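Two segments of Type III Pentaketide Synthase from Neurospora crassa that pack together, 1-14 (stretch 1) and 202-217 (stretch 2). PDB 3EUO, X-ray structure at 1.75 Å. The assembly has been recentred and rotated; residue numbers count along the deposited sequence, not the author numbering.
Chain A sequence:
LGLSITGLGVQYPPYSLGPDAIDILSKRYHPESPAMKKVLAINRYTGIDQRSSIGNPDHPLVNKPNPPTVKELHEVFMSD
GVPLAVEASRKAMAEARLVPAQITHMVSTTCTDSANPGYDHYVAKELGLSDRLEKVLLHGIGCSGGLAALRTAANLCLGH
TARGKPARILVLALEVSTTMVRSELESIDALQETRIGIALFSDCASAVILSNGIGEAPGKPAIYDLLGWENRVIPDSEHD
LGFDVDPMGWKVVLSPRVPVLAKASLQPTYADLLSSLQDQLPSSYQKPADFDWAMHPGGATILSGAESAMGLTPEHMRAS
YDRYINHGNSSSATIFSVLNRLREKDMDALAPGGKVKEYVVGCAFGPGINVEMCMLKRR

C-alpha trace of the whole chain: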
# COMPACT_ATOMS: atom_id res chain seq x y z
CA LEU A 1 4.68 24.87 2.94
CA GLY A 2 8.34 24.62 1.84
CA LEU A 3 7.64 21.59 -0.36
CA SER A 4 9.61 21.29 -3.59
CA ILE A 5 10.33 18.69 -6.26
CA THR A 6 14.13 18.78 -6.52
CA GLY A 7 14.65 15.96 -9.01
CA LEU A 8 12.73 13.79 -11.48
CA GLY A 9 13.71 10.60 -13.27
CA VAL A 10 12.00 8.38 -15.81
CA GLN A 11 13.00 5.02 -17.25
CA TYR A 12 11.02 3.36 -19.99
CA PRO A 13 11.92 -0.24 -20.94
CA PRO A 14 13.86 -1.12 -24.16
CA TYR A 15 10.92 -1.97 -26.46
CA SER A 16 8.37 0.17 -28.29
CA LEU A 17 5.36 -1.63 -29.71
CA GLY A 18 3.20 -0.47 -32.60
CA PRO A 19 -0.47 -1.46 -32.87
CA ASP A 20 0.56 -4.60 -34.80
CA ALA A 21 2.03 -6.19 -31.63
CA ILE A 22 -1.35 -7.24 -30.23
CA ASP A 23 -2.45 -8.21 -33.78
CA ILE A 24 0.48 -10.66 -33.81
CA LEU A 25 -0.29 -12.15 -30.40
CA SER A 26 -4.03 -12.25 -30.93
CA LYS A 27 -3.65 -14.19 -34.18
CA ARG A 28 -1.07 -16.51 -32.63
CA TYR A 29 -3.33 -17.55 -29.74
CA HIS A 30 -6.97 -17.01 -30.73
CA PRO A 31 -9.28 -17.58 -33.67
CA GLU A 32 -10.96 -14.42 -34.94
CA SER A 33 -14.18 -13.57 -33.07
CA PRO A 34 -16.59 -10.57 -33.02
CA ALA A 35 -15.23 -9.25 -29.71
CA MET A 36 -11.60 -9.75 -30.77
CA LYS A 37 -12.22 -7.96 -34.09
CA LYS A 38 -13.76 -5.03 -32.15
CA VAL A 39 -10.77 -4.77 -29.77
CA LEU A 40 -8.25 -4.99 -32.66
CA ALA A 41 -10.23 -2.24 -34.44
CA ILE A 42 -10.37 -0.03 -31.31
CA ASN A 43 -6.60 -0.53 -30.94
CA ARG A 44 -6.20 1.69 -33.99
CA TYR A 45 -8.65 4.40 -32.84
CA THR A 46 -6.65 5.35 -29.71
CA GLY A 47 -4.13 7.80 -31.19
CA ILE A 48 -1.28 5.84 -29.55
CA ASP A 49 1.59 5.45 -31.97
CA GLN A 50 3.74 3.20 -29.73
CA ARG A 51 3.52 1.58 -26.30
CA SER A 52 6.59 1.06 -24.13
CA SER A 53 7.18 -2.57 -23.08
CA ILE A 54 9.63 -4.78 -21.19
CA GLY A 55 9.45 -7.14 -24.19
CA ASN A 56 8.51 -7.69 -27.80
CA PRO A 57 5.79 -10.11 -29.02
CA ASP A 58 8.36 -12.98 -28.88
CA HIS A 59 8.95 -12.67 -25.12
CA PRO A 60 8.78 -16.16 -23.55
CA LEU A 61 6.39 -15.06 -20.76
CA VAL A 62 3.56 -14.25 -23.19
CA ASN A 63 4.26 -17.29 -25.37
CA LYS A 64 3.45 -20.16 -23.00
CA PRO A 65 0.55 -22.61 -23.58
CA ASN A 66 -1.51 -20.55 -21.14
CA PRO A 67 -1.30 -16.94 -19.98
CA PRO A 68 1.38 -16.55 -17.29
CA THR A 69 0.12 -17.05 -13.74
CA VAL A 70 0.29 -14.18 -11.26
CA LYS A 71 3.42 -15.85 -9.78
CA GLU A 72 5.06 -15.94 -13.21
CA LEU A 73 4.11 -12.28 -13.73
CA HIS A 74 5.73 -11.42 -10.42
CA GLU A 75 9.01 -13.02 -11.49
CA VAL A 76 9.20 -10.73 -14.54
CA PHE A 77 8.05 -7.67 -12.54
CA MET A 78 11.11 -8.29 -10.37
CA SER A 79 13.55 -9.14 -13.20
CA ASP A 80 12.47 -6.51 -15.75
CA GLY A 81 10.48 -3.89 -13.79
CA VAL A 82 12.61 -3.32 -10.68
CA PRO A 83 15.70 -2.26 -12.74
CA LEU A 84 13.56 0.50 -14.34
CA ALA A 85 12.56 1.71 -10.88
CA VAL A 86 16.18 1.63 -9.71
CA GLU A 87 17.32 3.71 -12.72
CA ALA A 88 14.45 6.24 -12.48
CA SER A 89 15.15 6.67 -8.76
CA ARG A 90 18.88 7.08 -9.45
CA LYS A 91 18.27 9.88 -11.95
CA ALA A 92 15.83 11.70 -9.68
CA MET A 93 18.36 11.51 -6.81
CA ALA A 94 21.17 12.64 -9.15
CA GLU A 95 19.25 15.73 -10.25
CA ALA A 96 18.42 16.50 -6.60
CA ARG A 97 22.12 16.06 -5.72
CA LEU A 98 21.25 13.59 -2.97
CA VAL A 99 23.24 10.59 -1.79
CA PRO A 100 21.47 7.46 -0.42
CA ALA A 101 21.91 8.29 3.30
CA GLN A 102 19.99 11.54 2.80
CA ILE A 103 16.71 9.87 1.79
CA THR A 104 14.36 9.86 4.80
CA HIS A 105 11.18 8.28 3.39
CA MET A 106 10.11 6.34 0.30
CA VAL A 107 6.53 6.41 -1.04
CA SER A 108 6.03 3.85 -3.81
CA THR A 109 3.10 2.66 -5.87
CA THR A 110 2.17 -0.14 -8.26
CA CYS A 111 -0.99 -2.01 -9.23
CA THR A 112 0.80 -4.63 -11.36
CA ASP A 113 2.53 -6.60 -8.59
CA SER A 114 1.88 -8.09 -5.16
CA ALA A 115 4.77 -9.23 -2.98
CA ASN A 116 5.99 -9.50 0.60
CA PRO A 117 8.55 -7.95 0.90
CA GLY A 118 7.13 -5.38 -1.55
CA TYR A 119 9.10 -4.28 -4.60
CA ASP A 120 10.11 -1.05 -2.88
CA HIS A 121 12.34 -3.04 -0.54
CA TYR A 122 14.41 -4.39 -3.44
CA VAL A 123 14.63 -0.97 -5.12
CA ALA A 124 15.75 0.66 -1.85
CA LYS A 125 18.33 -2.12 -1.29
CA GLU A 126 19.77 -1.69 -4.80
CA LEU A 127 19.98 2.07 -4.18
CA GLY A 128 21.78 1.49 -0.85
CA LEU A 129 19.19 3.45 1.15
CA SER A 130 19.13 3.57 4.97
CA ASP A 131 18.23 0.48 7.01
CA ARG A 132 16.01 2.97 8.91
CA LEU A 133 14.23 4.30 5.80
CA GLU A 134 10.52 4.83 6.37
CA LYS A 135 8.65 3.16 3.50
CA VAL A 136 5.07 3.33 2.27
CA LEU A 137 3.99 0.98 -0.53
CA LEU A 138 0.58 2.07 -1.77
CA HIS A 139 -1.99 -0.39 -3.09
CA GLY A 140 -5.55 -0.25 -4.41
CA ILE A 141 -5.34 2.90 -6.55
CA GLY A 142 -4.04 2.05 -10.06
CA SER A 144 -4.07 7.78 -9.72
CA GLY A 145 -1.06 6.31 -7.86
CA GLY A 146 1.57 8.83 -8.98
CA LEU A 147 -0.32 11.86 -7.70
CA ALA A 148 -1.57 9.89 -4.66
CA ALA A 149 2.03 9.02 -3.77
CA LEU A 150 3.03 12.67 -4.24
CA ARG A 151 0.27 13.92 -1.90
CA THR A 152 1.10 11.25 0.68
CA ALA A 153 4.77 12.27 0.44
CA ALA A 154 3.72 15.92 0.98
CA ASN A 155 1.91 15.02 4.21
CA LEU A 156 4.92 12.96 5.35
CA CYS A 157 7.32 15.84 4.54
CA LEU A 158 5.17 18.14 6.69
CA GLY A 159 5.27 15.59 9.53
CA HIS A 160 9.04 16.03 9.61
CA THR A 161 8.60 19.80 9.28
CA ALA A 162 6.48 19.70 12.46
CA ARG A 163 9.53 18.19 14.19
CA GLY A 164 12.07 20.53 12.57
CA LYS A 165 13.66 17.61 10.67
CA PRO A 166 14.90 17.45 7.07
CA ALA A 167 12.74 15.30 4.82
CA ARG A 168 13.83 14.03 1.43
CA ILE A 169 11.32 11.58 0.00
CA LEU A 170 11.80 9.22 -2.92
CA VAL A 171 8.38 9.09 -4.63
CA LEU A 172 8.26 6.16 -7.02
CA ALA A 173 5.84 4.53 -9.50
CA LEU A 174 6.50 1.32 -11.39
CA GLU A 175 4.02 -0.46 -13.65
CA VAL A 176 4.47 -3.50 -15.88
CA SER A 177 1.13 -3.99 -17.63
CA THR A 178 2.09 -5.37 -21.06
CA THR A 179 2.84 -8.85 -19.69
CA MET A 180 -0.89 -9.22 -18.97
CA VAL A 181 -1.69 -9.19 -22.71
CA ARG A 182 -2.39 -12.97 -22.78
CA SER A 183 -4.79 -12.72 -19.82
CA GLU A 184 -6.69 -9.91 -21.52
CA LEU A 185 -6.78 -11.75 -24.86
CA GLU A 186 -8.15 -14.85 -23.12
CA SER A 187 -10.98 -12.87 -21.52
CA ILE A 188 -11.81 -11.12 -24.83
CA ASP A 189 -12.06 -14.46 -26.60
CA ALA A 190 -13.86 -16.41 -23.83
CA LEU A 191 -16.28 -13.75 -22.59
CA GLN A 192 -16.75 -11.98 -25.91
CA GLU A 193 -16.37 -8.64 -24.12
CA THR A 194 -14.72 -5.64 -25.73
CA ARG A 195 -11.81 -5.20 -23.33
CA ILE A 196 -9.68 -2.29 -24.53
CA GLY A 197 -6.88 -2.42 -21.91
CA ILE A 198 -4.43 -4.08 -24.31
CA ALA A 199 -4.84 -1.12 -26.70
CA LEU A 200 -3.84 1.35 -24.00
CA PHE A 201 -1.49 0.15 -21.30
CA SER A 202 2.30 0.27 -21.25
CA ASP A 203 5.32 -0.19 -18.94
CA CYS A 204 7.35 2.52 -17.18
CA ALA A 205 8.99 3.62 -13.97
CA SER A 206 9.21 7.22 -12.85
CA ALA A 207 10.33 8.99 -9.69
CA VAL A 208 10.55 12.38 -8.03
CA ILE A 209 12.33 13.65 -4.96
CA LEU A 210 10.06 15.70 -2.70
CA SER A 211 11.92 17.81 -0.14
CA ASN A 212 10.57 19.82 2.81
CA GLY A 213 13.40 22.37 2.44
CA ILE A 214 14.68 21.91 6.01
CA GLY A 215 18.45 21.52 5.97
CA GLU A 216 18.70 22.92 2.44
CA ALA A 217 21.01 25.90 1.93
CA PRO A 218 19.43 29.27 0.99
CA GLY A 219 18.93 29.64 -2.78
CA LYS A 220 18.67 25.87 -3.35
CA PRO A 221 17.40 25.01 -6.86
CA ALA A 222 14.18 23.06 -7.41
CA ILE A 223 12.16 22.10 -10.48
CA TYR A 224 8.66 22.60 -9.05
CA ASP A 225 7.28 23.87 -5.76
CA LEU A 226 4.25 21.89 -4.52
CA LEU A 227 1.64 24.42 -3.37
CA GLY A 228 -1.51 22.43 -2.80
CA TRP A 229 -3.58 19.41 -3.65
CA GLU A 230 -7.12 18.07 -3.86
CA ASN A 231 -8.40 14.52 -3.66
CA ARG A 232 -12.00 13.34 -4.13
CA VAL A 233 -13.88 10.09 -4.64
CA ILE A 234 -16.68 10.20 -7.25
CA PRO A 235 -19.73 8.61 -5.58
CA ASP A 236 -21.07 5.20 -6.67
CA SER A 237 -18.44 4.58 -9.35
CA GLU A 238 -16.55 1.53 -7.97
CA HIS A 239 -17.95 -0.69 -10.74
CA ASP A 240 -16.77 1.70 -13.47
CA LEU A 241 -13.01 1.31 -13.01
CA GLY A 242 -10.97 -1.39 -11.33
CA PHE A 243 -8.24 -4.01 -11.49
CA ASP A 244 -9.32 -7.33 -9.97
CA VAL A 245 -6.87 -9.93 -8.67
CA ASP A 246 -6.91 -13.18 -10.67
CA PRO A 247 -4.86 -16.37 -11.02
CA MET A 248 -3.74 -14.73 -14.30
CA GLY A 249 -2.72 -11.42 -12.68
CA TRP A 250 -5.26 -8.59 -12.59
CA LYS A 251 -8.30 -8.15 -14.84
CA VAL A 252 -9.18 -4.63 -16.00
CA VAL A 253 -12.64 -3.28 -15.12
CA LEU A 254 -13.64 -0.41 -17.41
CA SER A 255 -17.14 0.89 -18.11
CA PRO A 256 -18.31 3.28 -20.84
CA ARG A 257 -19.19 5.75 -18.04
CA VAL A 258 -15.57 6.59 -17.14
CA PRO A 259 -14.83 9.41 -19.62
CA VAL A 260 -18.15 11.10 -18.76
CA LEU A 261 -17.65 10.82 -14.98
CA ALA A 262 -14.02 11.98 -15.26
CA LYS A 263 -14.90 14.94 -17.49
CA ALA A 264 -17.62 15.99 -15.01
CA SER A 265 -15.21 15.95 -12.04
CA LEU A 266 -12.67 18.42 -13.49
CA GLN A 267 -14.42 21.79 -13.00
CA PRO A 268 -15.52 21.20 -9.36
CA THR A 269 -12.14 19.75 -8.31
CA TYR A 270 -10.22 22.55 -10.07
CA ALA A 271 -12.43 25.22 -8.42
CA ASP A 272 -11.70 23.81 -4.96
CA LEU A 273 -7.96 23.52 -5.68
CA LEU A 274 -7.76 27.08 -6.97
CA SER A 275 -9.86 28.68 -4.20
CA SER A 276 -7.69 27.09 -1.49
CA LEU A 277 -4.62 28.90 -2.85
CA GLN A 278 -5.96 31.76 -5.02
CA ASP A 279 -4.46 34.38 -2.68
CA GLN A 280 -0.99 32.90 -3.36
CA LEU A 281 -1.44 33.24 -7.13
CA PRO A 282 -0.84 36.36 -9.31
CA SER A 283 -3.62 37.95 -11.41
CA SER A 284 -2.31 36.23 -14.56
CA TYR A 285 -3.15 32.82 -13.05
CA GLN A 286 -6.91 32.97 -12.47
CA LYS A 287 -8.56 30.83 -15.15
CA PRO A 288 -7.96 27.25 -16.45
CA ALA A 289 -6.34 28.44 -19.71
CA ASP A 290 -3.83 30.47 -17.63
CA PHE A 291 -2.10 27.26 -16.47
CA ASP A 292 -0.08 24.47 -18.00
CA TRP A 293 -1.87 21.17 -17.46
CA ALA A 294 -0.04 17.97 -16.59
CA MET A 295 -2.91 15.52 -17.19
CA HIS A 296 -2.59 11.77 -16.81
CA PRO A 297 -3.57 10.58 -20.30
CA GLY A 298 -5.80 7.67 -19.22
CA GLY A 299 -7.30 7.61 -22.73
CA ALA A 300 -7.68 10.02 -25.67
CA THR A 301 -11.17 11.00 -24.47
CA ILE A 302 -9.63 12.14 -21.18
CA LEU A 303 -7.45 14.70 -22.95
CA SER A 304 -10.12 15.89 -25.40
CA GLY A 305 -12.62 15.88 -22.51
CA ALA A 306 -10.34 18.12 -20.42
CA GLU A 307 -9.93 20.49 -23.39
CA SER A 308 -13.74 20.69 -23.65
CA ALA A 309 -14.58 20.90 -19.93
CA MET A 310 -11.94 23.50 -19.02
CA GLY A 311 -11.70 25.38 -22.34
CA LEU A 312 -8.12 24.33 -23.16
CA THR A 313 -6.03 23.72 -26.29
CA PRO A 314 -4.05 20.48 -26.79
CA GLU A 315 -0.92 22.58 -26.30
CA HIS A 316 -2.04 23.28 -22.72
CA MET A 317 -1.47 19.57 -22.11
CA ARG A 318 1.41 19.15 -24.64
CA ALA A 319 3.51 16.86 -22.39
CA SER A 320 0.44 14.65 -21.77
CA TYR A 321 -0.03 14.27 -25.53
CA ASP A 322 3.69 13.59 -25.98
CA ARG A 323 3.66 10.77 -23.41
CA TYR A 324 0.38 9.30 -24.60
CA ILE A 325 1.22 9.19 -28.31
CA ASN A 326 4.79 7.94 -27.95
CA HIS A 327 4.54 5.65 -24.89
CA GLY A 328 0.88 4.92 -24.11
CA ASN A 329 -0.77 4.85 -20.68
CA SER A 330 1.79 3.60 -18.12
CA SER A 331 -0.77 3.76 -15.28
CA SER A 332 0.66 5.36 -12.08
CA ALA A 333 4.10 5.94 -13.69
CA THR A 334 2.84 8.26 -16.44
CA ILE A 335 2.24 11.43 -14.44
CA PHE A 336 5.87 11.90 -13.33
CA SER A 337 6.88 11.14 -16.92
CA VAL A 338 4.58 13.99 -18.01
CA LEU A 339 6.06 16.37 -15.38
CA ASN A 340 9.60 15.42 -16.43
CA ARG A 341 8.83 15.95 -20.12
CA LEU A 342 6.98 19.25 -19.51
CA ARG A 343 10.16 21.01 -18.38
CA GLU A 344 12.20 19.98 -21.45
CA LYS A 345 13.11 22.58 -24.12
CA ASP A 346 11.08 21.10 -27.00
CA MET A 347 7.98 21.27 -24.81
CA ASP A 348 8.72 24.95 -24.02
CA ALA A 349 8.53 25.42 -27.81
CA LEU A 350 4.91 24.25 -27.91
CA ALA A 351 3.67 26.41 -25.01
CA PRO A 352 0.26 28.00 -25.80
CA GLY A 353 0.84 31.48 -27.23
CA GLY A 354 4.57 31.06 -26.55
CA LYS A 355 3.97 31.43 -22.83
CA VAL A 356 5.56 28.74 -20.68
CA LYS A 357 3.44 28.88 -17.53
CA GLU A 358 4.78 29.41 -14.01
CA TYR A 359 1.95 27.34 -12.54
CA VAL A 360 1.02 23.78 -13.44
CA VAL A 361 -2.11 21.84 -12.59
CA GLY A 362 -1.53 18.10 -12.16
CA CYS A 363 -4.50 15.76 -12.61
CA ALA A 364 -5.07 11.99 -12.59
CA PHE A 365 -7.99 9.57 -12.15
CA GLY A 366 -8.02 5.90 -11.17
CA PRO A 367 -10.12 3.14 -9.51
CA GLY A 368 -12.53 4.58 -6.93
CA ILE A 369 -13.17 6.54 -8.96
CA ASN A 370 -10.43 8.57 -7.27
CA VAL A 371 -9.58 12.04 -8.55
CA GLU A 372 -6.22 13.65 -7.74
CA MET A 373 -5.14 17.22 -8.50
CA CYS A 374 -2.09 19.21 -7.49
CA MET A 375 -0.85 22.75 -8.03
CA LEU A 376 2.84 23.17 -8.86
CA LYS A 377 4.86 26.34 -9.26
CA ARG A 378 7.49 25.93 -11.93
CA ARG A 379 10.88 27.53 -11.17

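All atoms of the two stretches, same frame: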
# COMPACT_ATOMS: atom_id res chain seq x y z
N LEU A 1 4.56 26.28 2.47
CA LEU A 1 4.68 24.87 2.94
C LEU A 1 6.11 24.34 2.85
O LEU A 1 6.46 23.36 3.51
CB LEU A 1 3.72 23.96 2.16
CG LEU A 1 2.23 24.30 2.24
CD1 LEU A 1 1.42 23.41 1.30
CD2 LEU A 1 1.71 24.20 3.68
N GLY A 2 6.93 25.00 2.03
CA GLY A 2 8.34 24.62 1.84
C GLY A 2 8.54 23.27 1.17
O GLY A 2 9.55 22.61 1.40
N LEU A 3 7.58 22.88 0.33
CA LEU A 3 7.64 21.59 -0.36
C LEU A 3 8.06 21.82 -1.80
O LEU A 3 7.43 22.61 -2.52
CB LEU A 3 6.28 20.89 -0.32
CG LEU A 3 5.70 20.58 1.06
CD1 LEU A 3 4.27 20.09 0.95
CD2 LEU A 3 6.57 19.56 1.80
N SER A 4 9.11 21.13 -2.23
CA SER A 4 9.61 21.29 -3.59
C SER A 4 10.06 19.96 -4.19
O SER A 4 10.61 19.10 -3.48
CB SER A 4 10.75 22.31 -3.64
OG SER A 4 11.91 21.81 -2.98
N ILE A 5 9.82 19.82 -5.49
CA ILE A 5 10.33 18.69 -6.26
C ILE A 5 11.71 19.08 -6.77
O ILE A 5 11.84 19.97 -7.60
CB ILE A 5 9.38 18.32 -7.44
CG1 ILE A 5 8.04 17.81 -6.91
CG2 ILE A 5 10.04 17.29 -8.37
CD1 ILE A 5 6.94 17.64 -7.99
N THR A 6 12.73 18.40 -6.26
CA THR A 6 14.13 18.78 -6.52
C THR A 6 14.81 17.90 -7.56
O THR A 6 15.91 18.21 -8.03
CB THR A 6 14.95 18.81 -5.24
OG1 THR A 6 14.82 17.55 -4.57
CG2 THR A 6 14.48 19.92 -4.32
N GLY A 7 14.16 16.80 -7.92
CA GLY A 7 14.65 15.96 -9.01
C GLY A 7 13.53 15.10 -9.57
O GLY A 7 12.56 14.81 -8.87
N LEU A 8 13.66 14.73 -10.84
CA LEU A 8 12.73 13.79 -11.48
C LEU A 8 13.55 12.84 -12.33
O LEU A 8 14.58 13.23 -12.89
CB LEU A 8 11.71 14.52 -12.37
CG LEU A 8 10.81 15.62 -11.79
CD1 LEU A 8 11.46 17.00 -11.95
CD2 LEU A 8 9.45 15.59 -12.48
N GLY A 9 13.09 11.60 -12.42
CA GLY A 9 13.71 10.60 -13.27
C GLY A 9 12.67 9.68 -13.86
O GLY A 9 11.65 9.36 -13.23
N VAL A 10 12.92 9.24 -15.09
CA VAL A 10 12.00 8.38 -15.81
C VAL A 10 12.82 7.33 -16.53
O VAL A 10 13.87 7.64 -17.10
CB VAL A 10 11.15 9.18 -16.83
CG1 VAL A 10 10.20 8.27 -17.61
CG2 VAL A 10 10.37 10.29 -16.12
N GLN A 11 12.35 6.09 -16.49
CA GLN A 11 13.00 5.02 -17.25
C GLN A 11 11.97 4.12 -17.89
O GLN A 11 11.31 3.31 -17.22
CB GLN A 11 13.97 4.22 -16.37
CG GLN A 11 14.75 3.15 -17.13
CD GLN A 11 15.75 3.74 -18.12
OE1 GLN A 11 16.30 4.82 -17.91
NE2 GLN A 11 15.98 3.02 -19.21
N TYR A 12 11.82 4.27 -19.20
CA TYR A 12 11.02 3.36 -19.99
C TYR A 12 11.86 2.13 -20.32
O TYR A 12 13.09 2.23 -20.39
CB TYR A 12 10.53 4.05 -21.27
CG TYR A 12 9.38 5.02 -21.05
CD1 TYR A 12 8.07 4.56 -20.88
CD2 TYR A 12 9.60 6.41 -21.03
CE1 TYR A 12 7.00 5.45 -20.68
CE2 TYR A 12 8.54 7.30 -20.83
CZ TYR A 12 7.25 6.82 -20.66
OH TYR A 12 6.20 7.70 -20.46
N PRO A 13 11.21 0.97 -20.52
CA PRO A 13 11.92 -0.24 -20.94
C PRO A 13 12.41 -0.14 -22.39
O PRO A 13 12.11 0.85 -23.07
CB PRO A 13 10.86 -1.33 -20.78
CG PRO A 13 9.55 -0.61 -20.87
CD PRO A 13 9.77 0.73 -20.31
N PRO A 14 13.19 -1.15 -22.85
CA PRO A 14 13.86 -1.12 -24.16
C PRO A 14 12.95 -1.11 -25.39
O PRO A 14 13.36 -0.60 -26.44
CB PRO A 14 14.67 -2.42 -24.17
CG PRO A 14 14.79 -2.82 -22.74
CD PRO A 14 13.50 -2.39 -22.12
N SER A 202 0.88 0.43 -21.01
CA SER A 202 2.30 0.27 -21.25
C SER A 202 3.09 0.21 -19.94
O SER A 202 2.52 0.32 -18.84
CB SER A 202 2.80 1.44 -22.12
OG SER A 202 2.58 2.69 -21.47
N ASP A 203 4.41 0.05 -20.06
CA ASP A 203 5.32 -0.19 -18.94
C ASP A 203 6.25 1.01 -18.76
O ASP A 203 6.72 1.59 -19.74
CB ASP A 203 6.17 -1.44 -19.17
CG ASP A 203 5.35 -2.67 -19.52
OD1 ASP A 203 4.14 -2.71 -19.18
OD2 ASP A 203 5.91 -3.61 -20.13
N CYS A 204 6.50 1.37 -17.50
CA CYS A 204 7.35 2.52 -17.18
C CYS A 204 7.66 2.57 -15.70
O CYS A 204 6.90 2.06 -14.88
CB CYS A 204 6.65 3.83 -17.57
SG CYS A 204 7.67 5.33 -17.40
N ALA A 205 8.77 3.21 -15.36
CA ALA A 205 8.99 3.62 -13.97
C ALA A 205 9.36 5.08 -13.98
O ALA A 205 10.04 5.56 -14.88
CB ALA A 205 10.08 2.79 -13.32
N SER A 206 8.89 5.81 -12.97
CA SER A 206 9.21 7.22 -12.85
C SER A 206 9.29 7.58 -11.38
O SER A 206 8.64 6.96 -10.54
CB SER A 206 8.15 8.07 -13.54
OG SER A 206 6.87 7.83 -12.99
N ALA A 207 10.10 8.59 -11.08
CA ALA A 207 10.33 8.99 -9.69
C ALA A 207 10.55 10.48 -9.57
O ALA A 207 11.01 11.13 -10.51
CB ALA A 207 11.53 8.23 -9.12
N VAL A 208 10.18 11.02 -8.41
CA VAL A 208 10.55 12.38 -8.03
C VAL A 208 11.13 12.37 -6.62
O VAL A 208 10.86 11.46 -5.83
CB VAL A 208 9.38 13.40 -8.13
CG1 VAL A 208 8.79 13.43 -9.55
CG2 VAL A 208 8.29 13.12 -7.09
N ILE A 209 11.93 13.38 -6.32
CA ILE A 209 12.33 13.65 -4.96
C ILE A 209 11.50 14.82 -4.46
O ILE A 209 11.49 15.88 -5.10
CB ILE A 209 13.83 14.03 -4.85
CG1 ILE A 209 14.71 12.90 -5.41
CG2 ILE A 209 14.16 14.39 -3.40
CD1 ILE A 209 14.53 11.54 -4.69
N LEU A 210 10.77 14.61 -3.37
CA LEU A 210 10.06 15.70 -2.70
C LEU A 210 10.80 16.05 -1.42
O LEU A 210 10.99 15.19 -0.55
CB LEU A 210 8.61 15.34 -2.38
CG LEU A 210 7.71 16.51 -1.93
CD1 LEU A 210 7.47 17.51 -3.07
CD2 LEU A 210 6.38 15.99 -1.39
N SER A 211 11.21 17.31 -1.32
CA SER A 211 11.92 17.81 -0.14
C SER A 211 11.05 18.78 0.65
O SER A 211 10.23 19.50 0.06
CB SER A 211 13.20 18.54 -0.58
OG SER A 211 13.85 19.13 0.54
N ASN A 212 11.24 18.82 1.97
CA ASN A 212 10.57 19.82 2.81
C ASN A 212 11.43 21.06 3.07
O ASN A 212 11.08 21.90 3.91
CB ASN A 212 10.09 19.21 4.14
CG ASN A 212 11.23 18.94 5.11
OD1 ASN A 212 12.41 19.02 4.74
ND2 ASN A 212 10.89 18.63 6.36
N GLY A 213 12.57 21.16 2.39
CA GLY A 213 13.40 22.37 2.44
C GLY A 213 14.22 22.57 3.71
O GLY A 213 15.11 23.44 3.75
N ILE A 214 13.92 21.81 4.76
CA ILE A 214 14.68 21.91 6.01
C ILE A 214 16.04 21.27 5.79
O ILE A 214 16.15 20.16 5.27
CB ILE A 214 13.94 21.28 7.21
CG1 ILE A 214 12.62 22.01 7.47
CG2 ILE A 214 14.81 21.31 8.48
CD1 ILE A 214 11.78 21.38 8.55
N GLY A 215 17.09 22.00 6.16
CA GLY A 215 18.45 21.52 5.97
C GLY A 215 19.01 21.79 4.59
O GLY A 215 20.11 21.36 4.27
N GLU A 216 18.24 22.50 3.76
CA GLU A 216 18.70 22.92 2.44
C GLU A 216 19.26 24.33 2.58
O GLU A 216 18.67 25.17 3.27
CB GLU A 216 17.56 22.93 1.41
CG GLU A 216 16.76 21.63 1.28
CD GLU A 216 17.09 20.82 0.02
OE1 GLU A 216 18.29 20.64 -0.30
OE2 GLU A 216 16.12 20.35 -0.63
N ALA A 217 20.39 24.58 1.94
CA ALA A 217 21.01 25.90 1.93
C ALA A 217 20.12 26.93 1.23
O ALA A 217 19.36 26.58 0.32
CB ALA A 217 22.37 25.83 1.25
O HOH W 1 8.52 22.24 4.95
O HOH W 2 16.28 17.76 -2.26

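Two antiparallel strands, far apart in sequence, are joined by a ladder of eight backbone hydrogen bonds. Ser-4 and Ser-211 bond reciprocally (Ser-4 N to Ser-211 O, 3.0 Å; Ser-211 N to Ser-4 O, 2.9 Å), as do Gly-9 with Ala-207 (Gly-9 N to Ala-207 O, 2.9 Å; Ala-207 N to Gly-9 O, 2.8 Å) and Gln-11 with Ala-205 (Gln-11 N to Ala-205 O, 2.9 Å; Ala-205 N to Gln-11 O, 3.1 Å). Between the Ser-4/Ser-211 and Gly-9/Ala-207 pairs the register slips by one residue: Ile-209 O accepts from Thr-6 N (3.0 Å), whereas Ile-209 N donates to Gly-7 O (3.0 Å), leaving Gly-7 N without a partner. Near this irregularity, a water links Thr-6 OG1 (2.7 Å from the water O) to Glu-216 OE2 (3.1 Å from it); the same carboxylate oxygen accepts from Ser-211 OG (2.8 Å). A second water donates to Leu-1 O and Asn-212 O (2.8 Å from the water O to each), joining the two stretches beside the strands.

The face bearing Ile-5, Leu-8, Val-10, Val-208 and Leu-210 is largely apolar, though Ser-206 also lies on it: Ile-5 CG1 meets Leu-210 CD1 at 3.9 Å, and Leu-8 CD2 meets Val-208 CG1 at 3.7 Å. Just beyond the end of strand 4-11, the Tyr-12 ring lies with Cys-204 SG over one face, 3.6 Å from the centroid of its six carbons, a sulfur-aromatic contact, while Pro-13 CD packs against Asp-203 O at 3.2 Å.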